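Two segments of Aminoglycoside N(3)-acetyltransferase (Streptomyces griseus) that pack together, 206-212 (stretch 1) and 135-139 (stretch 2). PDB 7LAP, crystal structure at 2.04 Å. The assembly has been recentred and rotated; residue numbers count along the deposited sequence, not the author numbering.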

# COMPACT_ATOMS: atom_id res chain seq x y z
N THR B 206 -17.95 1.36 -22.02
CA THR B 206 -18.65 2.46 -21.37
C THR B 206 -18.90 2.03 -19.94
O THR B 206 -19.38 0.92 -19.70
CB THR B 206 -19.97 2.77 -22.06
OG1 THR B 206 -19.71 3.28 -23.37
CG2 THR B 206 -20.75 3.80 -21.28
N TYR B 207 -18.54 2.89 -18.99
CA TYR B 207 -18.74 2.59 -17.58
C TYR B 207 -19.01 3.90 -16.87
O TYR B 207 -18.86 4.99 -17.44
CB TYR B 207 -17.52 1.84 -16.98
CG TYR B 207 -16.25 2.61 -17.17
CD1 TYR B 207 -15.49 2.46 -18.32
CD2 TYR B 207 -15.82 3.53 -16.21
CE1 TYR B 207 -14.33 3.19 -18.51
CE2 TYR B 207 -14.67 4.26 -16.38
CZ TYR B 207 -13.93 4.08 -17.53
OH TYR B 207 -12.80 4.82 -17.70
N GLU B 208 -19.45 3.81 -15.63
CA GLU B 208 -19.64 5.01 -14.83
C GLU B 208 -18.77 4.92 -13.60
O GLU B 208 -18.48 3.84 -13.11
CB GLU B 208 -21.09 5.18 -14.44
CG GLU B 208 -22.00 5.04 -15.63
CD GLU B 208 -23.43 4.89 -15.21
OE1 GLU B 208 -23.94 5.80 -14.52
OE2 GLU B 208 -24.04 3.86 -15.56
N GLN B 209 -18.34 6.07 -13.10
CA GLN B 209 -17.53 6.08 -11.90
C GLN B 209 -17.74 7.41 -11.22
O GLN B 209 -17.97 8.42 -11.90
CB GLN B 209 -16.04 5.84 -12.22
CG GLN B 209 -15.65 4.34 -12.14
CD GLN B 209 -14.25 4.08 -12.61
OE1 GLN B 209 -13.45 5.01 -12.72
NE2 GLN B 209 -13.93 2.83 -12.88
N PRO B 210 -17.73 7.44 -9.89
CA PRO B 210 -17.95 8.70 -9.17
C PRO B 210 -16.66 9.51 -9.12
O PRO B 210 -15.60 9.00 -8.74
CB PRO B 210 -18.39 8.23 -7.78
CG PRO B 210 -17.74 6.90 -7.62
CD PRO B 210 -17.65 6.28 -8.99
N ILE B 211 -16.78 10.78 -9.50
CA ILE B 211 -15.70 11.75 -9.35
C ILE B 211 -16.22 12.95 -8.54
O ILE B 211 -17.40 13.06 -8.20
CB ILE B 211 -15.13 12.21 -10.71
CG1 ILE B 211 -16.22 12.82 -11.58
CG2 ILE B 211 -14.50 11.03 -11.44
CD1 ILE B 211 -15.73 13.92 -12.54
N GLU B 212 -15.28 13.81 -8.19
CA GLU B 212 -15.52 14.99 -7.38
C GLU B 212 -15.18 16.21 -8.24
O GLU B 212 -14.01 16.41 -8.60
CB GLU B 212 -14.68 14.92 -6.11
CG GLU B 212 -14.54 16.23 -5.38
CD GLU B 212 -14.37 16.03 -3.90
OE1 GLU B 212 -14.90 15.02 -3.37
OE2 GLU B 212 -13.71 16.88 -3.26
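Stretch 2 (135-139) RHPDV

Stretch 2 is a loop without regular helix or strand, laid against one side of residues 206-212, part of a longer strand. The alternation of that strand decides which residues meet the loop: Tyr207, Gln209 and Ile211 point their CA-to-CB bonds toward it, Pro210 points away, and the side chains of Thr206, Glu208 and Glu212 are out of reach. The nearest CA atoms are those of Gln209 and Pro137, 6.9 Å apart; in every close contact the nearest pair joins two side chains, and 265 Å² is buried.

Pro137 covers the most surface, 66 Å², and bridges two strand residues. CB of Pro137 lies 3.1 Å from OE1 of Gln209, and CG of Pro137 makes apolar contact with CG2 of Ile211 at 3.7 Å. Gln209 then reaches the next loop residue: NE2 of Gln209 donates a hydrogen bond to OD1 of Asp138 at 3.3 Å, with an N-H...acceptor angle of 161°.

The CA path of the loop runs roughly opposite to that of the strand, although His136 breaks the contact order. The OH of Tyr207 sits 3.2 Å from CB of Asp138 and 3.3 Å from CE1 of His136, at the imidazole edge. The O of water 1 lies 2.6 Å from OH of Tyr207 and 2.7 Å from OD2 of Asp138, to which it donates. Within the loop, Asp138 N donates to ND1 of His136 at 3.1 Å.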

# COMPACT_ATOMS: atom_id res chain seq x y z
N ARG B 135 -6.18 13.00 -12.91
CA ARG B 135 -7.50 13.08 -12.32
C ARG B 135 -8.40 11.93 -12.72
O ARG B 135 -9.52 11.82 -12.20
CB ARG B 135 -8.15 14.42 -12.69
CG ARG B 135 -8.44 14.53 -14.16
CD ARG B 135 -9.03 15.90 -14.59
NE ARG B 135 -9.48 15.84 -15.98
CZ ARG B 135 -10.25 16.76 -16.58
NH1 ARG B 135 -10.66 17.84 -15.91
NH2 ARG B 135 -10.61 16.58 -17.84
N HIS B 136 -7.95 11.06 -13.62
CA HIS B 136 -8.88 10.07 -14.17
C HIS B 136 -9.17 8.98 -13.14
O HIS B 136 -8.23 8.45 -12.54
CB HIS B 136 -8.31 9.42 -15.43
CG HIS B 136 -9.39 8.89 -16.32
ND1 HIS B 136 -9.99 7.66 -16.11
CD2 HIS B 136 -10.03 9.45 -17.36
CE1 HIS B 136 -10.94 7.49 -17.01
NE2 HIS B 136 -10.98 8.55 -17.79
N PRO B 137 -10.44 8.60 -12.94
CA PRO B 137 -10.76 7.58 -11.92
C PRO B 137 -10.43 6.18 -12.32
O PRO B 137 -10.30 5.32 -11.45
CB PRO B 137 -12.28 7.71 -11.74
CG PRO B 137 -12.76 8.26 -13.11
CD PRO B 137 -11.65 9.22 -13.52
N ASP B 138 -10.34 5.90 -13.61
CA ASP B 138 -10.05 4.54 -14.04
C ASP B 138 -8.59 4.31 -14.40
O ASP B 138 -8.05 3.24 -14.10
CB ASP B 138 -10.93 4.17 -15.22
CG ASP B 138 -10.92 2.69 -15.47
OD1 ASP B 138 -11.24 1.94 -14.53
OD2 ASP B 138 -10.58 2.28 -16.59
N VAL B 139 -7.91 5.27 -15.05
CA VAL B 139 -6.57 5.00 -15.56
C VAL B 139 -5.62 6.14 -15.22
O VAL B 139 -4.77 6.52 -16.04
CB VAL B 139 -6.59 4.74 -17.08
CG1 VAL B 139 -7.28 3.38 -17.36
CG2 VAL B 139 -7.30 5.90 -17.84
O HOH W 1 -10.71 3.88 -18.82